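Side-chain contacts in peptidoglycan synthetase penicillin-binding protein 3 (Bifidobacterium adolescentis, PDB 4YE5), which probably binds penicillin and, as a member of the transpeptidase family, probably cross-links peptide stems of cell-wall peptidoglycan: residues Pro511-Arg516 with Pro553-Arg558; Gln248-Gly253 with Val417-Gly422. All coordinates share one frame; numbering follows the deposited sequence.

How the contacts relate
Both contacts involve the transpeptidase domain and meet at the loop 511-516. Both are partly buried; contact 1 lies farther out, about 29 Å from the centre of the chain against about 19 Å for contact 2, between centres. In contact 1, which is polar, an aspartate carboxylate ties a hairpin loop to the C-terminal tail, which has no regular structure. Contact 2 is mainly apolar, with no hydrogen bond across it, and sets a strand-end turn against the end of a helix. The two centres are about 14 Å apart. Arg516 O of contact 1 probably accepts a hydrogen bond from Val250 N of contact 2, at 2.9 Å. Pro515 also packs on Ala419.

Contact 1 (Pro511-Arg516 with Pro553-Arg558); sequences PADNPR and PASSPR
Pro511 follows a cis peptide bond, and its CB faces the tail 553-558. This CB lies 3.6 Å from Ser555 OG, so a buried apolar ring borders the hydroxyl. Pro511 is also the first residue of a type I beta turn that ends at Asn514. The turn is closed by Asn514 N, which donates to Pro511 O at 3.2 Å. Asp513 stands at the third position of this turn and carries the polar part of the contact. With chi1 at 51°, its CG is tucked over its own backbone, flanked by N and C, and this brings the carboxylate to the tail with both oxygens engaged. OD1 of Asp513 accepts from Ser555 OG at 2.8 Å. This donor arrives on the syn side, 23° out of the carboxylate plane. OD2 of Asp513 accepts from the backbone Ser556 N at 3.0 Å. It too is met on the syn side, 32° out of the plane, by a fairly straight N-H. The same OD2 of Asp513 lies 3.4 Å from Ser555 CA and, more loosely, 4.0 Å from Ser556 CB. Two neighbouring residues of the tail thus grip one carboxylate and limit its rotation. The turn belongs to a beta hairpin: the loop 511-516 joins the adjacent antiparallel strands 501-510 and 517-524 of the transpeptidase sheet. The tail passes it after the final helix, 535-549. Ser555 OG has a second partner, since Arg482 N donates to it. Arg482 NH1 bonds Ser556 O, and its backbone pairs with Ala512, so this residue joins hairpin loop and tail. Further along the loop, Arg516 pairs through its backbone with Ile510, across the base of the hairpin.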
loop_
_atom_site.group_PDB
_atom_site.type_symbol
_atom_site.label_atom_id
_atom_site.label_comp_id
_atom_site.label_asym_id
_atom_site.label_seq_id
_atom_site.Cartn_x
_atom_site.Cartn_y
_atom_site.Cartn_z
ATOM N N PRO A 511 17.698 -3.061 15.891
ATOM C CA PRO A 511 19.097 -2.866 16.313
ATOM C C PRO A 511 20.021 -3.827 15.575
ATOM O O PRO A 511 19.592 -4.944 15.257
ATOM C CB PRO A 511 19.082 -3.175 17.811
ATOM C CG PRO A 511 17.806 -3.995 18.064
ATOM C CD PRO A 511 16.858 -3.703 16.925
ATOM N N ALA A 512 21.259 -3.409 15.310
ATOM C CA ALA A 512 22.193 -4.238 14.543
ATOM C C ALA A 512 22.446 -5.617 15.168
ATOM O O ALA A 512 22.699 -6.590 14.456
ATOM C CB ALA A 512 23.532 -3.504 14.337
ATOM N N ASP A 513 22.383 -5.704 16.491
ATOM C CA ASP A 513 22.768 -6.952 17.153
ATOM C C ASP A 513 21.609 -7.953 17.312
ATOM O O ASP A 513 21.806 -9.062 17.778
ATOM C CB ASP A 513 23.487 -6.682 18.480
ATOM C CG ASP A 513 22.729 -5.726 19.388
ATOM O OD1 ASP A 513 22.110 -4.754 18.899
ATOM O OD2 ASP A 513 22.771 -5.940 20.614
ATOM N N ASN A 514 20.413 -7.557 16.885
ATOM C CA ASN A 514 19.235 -8.435 16.885
ATOM C C ASN A 514 18.195 -7.775 16.014
ATOM O O ASN A 514 17.218 -7.243 16.531
ATOM C CB ASN A 514 18.683 -8.616 18.319
ATOM C CG ASN A 514 17.520 -9.620 18.396
ATOM O OD1 ASN A 514 17.228 -10.332 17.432
ATOM N ND2 ASN A 514 16.851 -9.670 19.552
ATOM N N PRO A 515 18.431 -7.757 14.690
ATOM C CA PRO A 515 17.688 -6.863 13.788
ATOM C C PRO A 515 16.182 -7.040 13.900
ATOM O O PRO A 515 15.679 -8.153 13.882
ATOM C CB PRO A 515 18.175 -7.298 12.402
ATOM C CG PRO A 515 19.601 -7.711 12.655
ATOM C CD PRO A 515 19.477 -8.505 13.966
ATOM N N ARG A 516 15.472 -5.932 14.003
ATOM C CA ARG A 516 14.027 -5.975 14.153
ATOM C C ARG A 516 13.336 -5.248 13.001
ATOM O O ARG A 516 12.346 -5.732 12.450
ATOM C CB ARG A 516 13.659 -5.317 15.479
ATOM C CG ARG A 516 12.182 -5.186 15.718
ATOM C CD ARG A 516 11.582 -6.455 16.256
ATOM N NE ARG A 516 10.224 -6.222 16.737
ATOM C CZ ARG A 516 9.882 -6.156 18.016
ATOM N NH1 ARG A 516 10.796 -6.324 18.971
ATOM N NH2 ARG A 516 8.615 -5.948 18.340
ATOM N N PRO A 553 14.678 -4.184 23.734
ATOM C CA PRO A 553 15.806 -4.148 24.668
ATOM C C PRO A 553 17.019 -3.438 24.066
ATOM O O PRO A 553 17.301 -3.626 22.880
ATOM C CB PRO A 553 16.128 -5.634 24.896
ATOM C CG PRO A 553 14.887 -6.367 24.532
ATOM C CD PRO A 553 14.282 -5.565 23.402
ATOM N N ALA A 554 17.706 -2.632 24.874
ATOM C CA ALA A 554 18.909 -1.926 24.448
ATOM C C ALA A 554 19.979 -2.874 23.899
ATOM O O ALA A 554 20.064 -4.031 24.301
ATOM C CB ALA A 554 19.462 -1.102 25.603
ATOM N N SER A 555 20.801 -2.382 22.979
ATOM C CA SER A 555 21.872 -3.200 22.410
ATOM C C SER A 555 22.922 -3.584 23.440
ATOM O O SER A 555 23.121 -2.884 24.426
ATOM C CB SER A 555 22.557 -2.450 21.262
ATOM O OG SER A 555 21.686 -2.316 20.141
ATOM N N SER A 556 23.607 -4.692 23.185
ATOM C CA SER A 556 24.820 -5.054 23.906
ATOM C C SER A 556 26.036 -4.386 23.258
ATOM O O SER A 556 25.981 -3.987 22.093
ATOM C CB SER A 556 24.995 -6.577 23.904
ATOM O OG SER A 556 23.958 -7.210 24.641
ATOM N N PRO A 557 27.138 -4.247 24.014
ATOM C CA PRO A 557 28.337 -3.625 23.442
ATOM C C PRO A 557 28.836 -4.359 22.194
ATOM O O PRO A 557 28.784 -5.590 22.122
ATOM C CB PRO A 557 29.367 -3.751 24.576
ATOM C CG PRO A 557 28.542 -3.759 25.834
ATOM C CD PRO A 557 27.289 -4.519 25.458
ATOM N N ARG A 558 29.290 -3.597 21.206
ATOM C CA ARG A 558 29.917 -4.161 20.014
ATOM C C ARG A 558 31.326 -4.699 20.328
ATOM O O ARG A 558 32.181 -3.956 20.801
ATOM C CB ARG A 558 29.988 -3.091 18.915
ATOM C CG ARG A 558 30.397 -3.638 17.551
ATOM C CD ARG A 558 30.517 -2.531 16.486
ATOM N NE ARG A 558 30.718 -3.133 15.172
ATOM C CZ ARG A 558 31.225 -2.513 14.116
ATOM N NH1 ARG A 558 31.588 -1.237 14.192
ATOM N NH2 ARG A 558 31.370 -3.181 12.977
#

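Contact 2 (Gln248-Gly253 with Val417-Gly422); sequences QDVQSG and VIANKG
Val250 and Asn420 bring the two backbones closest, with 6.1 Å between Val250 CA and Asn420 CA. Val250 follows the end of strand 242-249, where the chain turns toward strand 255-260. Gly253 N closes this turn on Asp249 O. Asn420 is the first residue to leave helical angles after helix 408-419. The chain then coils round until Gly422 N bonds Val417 O at 2.8 Å. No hydrogen bond joins the two segments. Val250 carries the apolar contact. A chi1 of 167° swings CG1 opposite the backbone N, and both methyls straddle the Ala419 methyl. Both CG1 and CG2 of Val250 lie 3.8 Å from Ala419 CB. CG1 of Val250 also packs on Ala419 O, at 3.6 Å. The amide of Asn420 lies by the backbone carbonyl of Val250: Asn420 CG is 3.7 Å from Val250 O. Gln251 crosses Asn420 at about a right angle, and its CG meets Asn420 OD1 at 4.0 Å. Their amide planes are 32° apart. An Asx motif braces the turn. Asp249 OD2 accepts from Ser252 N at 3.0 Å and from Ser252 OG at 2.7 Å, the two donors coming from opposite faces of the carboxylate plane. Beside the contact, Gln248 NE2 bonds Asn413 OD1, a second tie between the strand and helix 408-419. Ile418 turns elsewhere, packing against helices 290-299 and 455-470. The end of helix 408-419 thus lies between those helices and the turn that follows strand 242-249 of the five-stranded sheet.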
loop_
_atom_site.group_PDB
_atom_site.type_symbol
_atom_site.label_atom_id
_atom_site.label_comp_id
_atom_site.label_asym_id
_atom_site.label_seq_id
_atom_site.Cartn_x
_atom_site.Cartn_y
_atom_site.Cartn_z
ATOM N N GLN A 248 9.931 -1.709 7.590
ATOM C CA GLN A 248 9.653 -3.121 7.339
ATOM C C GLN A 248 10.096 -4.010 8.511
ATOM O O GLN A 248 11.174 -3.804 9.077
ATOM C CB GLN A 248 10.381 -3.562 6.046
ATOM C CG GLN A 248 10.230 -5.048 5.703
ATOM C CD GLN A 248 10.683 -5.357 4.296
ATOM O OE1 GLN A 248 10.447 -4.577 3.376
ATOM N NE2 GLN A 248 11.346 -6.487 4.121
ATOM N N ASP A 249 9.257 -4.973 8.883
ATOM C CA ASP A 249 9.621 -5.977 9.893
ATOM C C ASP A 249 10.593 -6.997 9.309
ATOM O O ASP A 249 10.255 -7.700 8.351
ATOM C CB ASP A 249 8.392 -6.741 10.377
ATOM C CG ASP A 249 8.752 -7.812 11.404
ATOM O OD1 ASP A 249 9.049 -7.445 12.560
ATOM O OD2 ASP A 249 8.752 -9.008 11.056
ATOM N N VAL A 250 11.781 -7.097 9.900
ATOM C CA VAL A 250 12.854 -7.921 9.347
ATOM C C VAL A 250 12.465 -9.377 9.146
ATOM O O VAL A 250 12.675 -9.939 8.076
ATOM C CB VAL A 250 14.127 -7.845 10.221
ATOM C CG1 VAL A 250 15.138 -8.936 9.830
ATOM C CG2 VAL A 250 14.767 -6.473 10.073
ATOM N N GLN A 251 11.908 -10.006 10.166
ATOM C CA GLN A 251 11.735 -11.452 10.068
ATOM C C GLN A 251 10.574 -11.885 9.172
ATOM O O GLN A 251 10.636 -12.939 8.553
ATOM C CB GLN A 251 11.661 -12.102 11.455
ATOM C CG GLN A 251 13.079 -12.369 11.996
ATOM C CD GLN A 251 13.106 -12.841 13.434
ATOM O OE1 GLN A 251 12.088 -13.248 13.986
ATOM N NE2 GLN A 251 14.285 -12.785 14.049
ATOM N N SER A 252 9.536 -11.058 9.069
ATOM C CA SER A 252 8.351 -11.449 8.306
ATOM C C SER A 252 8.263 -10.828 6.906
ATOM O O SER A 252 7.605 -11.378 6.031
ATOM C CB SER A 252 7.093 -11.086 9.086
ATOM O OG SER A 252 6.964 -9.660 9.115
ATOM N N GLY A 253 8.915 -9.690 6.703
ATOM C CA GLY A 253 8.737 -8.926 5.484
ATOM C C GLY A 253 7.469 -8.086 5.467
ATOM O O GLY A 253 7.113 -7.515 4.438
ATOM N N VAL A 417 17.653 -8.316 3.314
ATOM C CA VAL A 417 18.375 -9.588 3.100
ATOM C C VAL A 417 19.570 -9.695 4.052
ATOM O O VAL A 417 19.829 -10.761 4.628
ATOM C CB VAL A 417 18.902 -9.732 1.645
ATOM C CG1 VAL A 417 19.886 -10.903 1.531
ATOM C CG2 VAL A 417 17.756 -9.902 0.688
ATOM N N ILE A 418 20.297 -8.590 4.215
ATOM C CA ILE A 418 21.436 -8.566 5.140
ATOM C C ILE A 418 20.990 -8.695 6.606
ATOM O O ILE A 418 21.700 -9.247 7.453
ATOM C CB ILE A 418 22.251 -7.241 5.009
ATOM C CG1 ILE A 418 22.581 -6.925 3.542
ATOM C CG2 ILE A 418 23.488 -7.274 5.872
ATOM C CD1 ILE A 418 23.246 -8.064 2.779
ATOM N N ALA A 419 19.840 -8.121 6.912
ATOM C CA ALA A 419 19.277 -8.179 8.272
ATOM C C ALA A 419 18.716 -9.542 8.618
ATOM O O ALA A 419 18.640 -9.919 9.800
ATOM C CB ALA A 419 18.155 -7.105 8.409
ATOM N N ASN A 420 18.272 -10.264 7.591
ATOM C CA ASN A 420 17.535 -11.504 7.781
ATOM C C ASN A 420 18.377 -12.743 7.419
ATOM O O ASN A 420 17.880 -13.698 6.817
ATOM C CB ASN A 420 16.235 -11.472 6.957
ATOM C CG ASN A 420 15.230 -12.506 7.416
ATOM O OD1 ASN A 420 15.150 -12.812 8.595
ATOM N ND2 ASN A 420 14.460 -13.054 6.481
ATOM N N LYS A 421 19.661 -12.700 7.757
ATOM C CA LYS A 421 20.544 -13.863 7.620
ATOM C C LYS A 421 20.715 -14.333 6.176
ATOM O O LYS A 421 20.981 -15.513 5.937
ATOM C CB LYS A 421 20.058 -15.019 8.510
ATOM C CG LYS A 421 20.086 -14.681 10.008
ATOM C CD LYS A 421 19.340 -15.699 10.833
ATOM C CE LYS A 421 19.683 -15.552 12.305
ATOM N NZ LYS A 421 18.908 -16.519 13.124
ATOM N N GLY A 422 20.546 -13.419 5.219
ATOM C CA GLY A 422 20.810 -13.732 3.820
ATOM C C GLY A 422 19.608 -14.221 3.038
ATOM O O GLY A 422 19.732 -14.629 1.876
#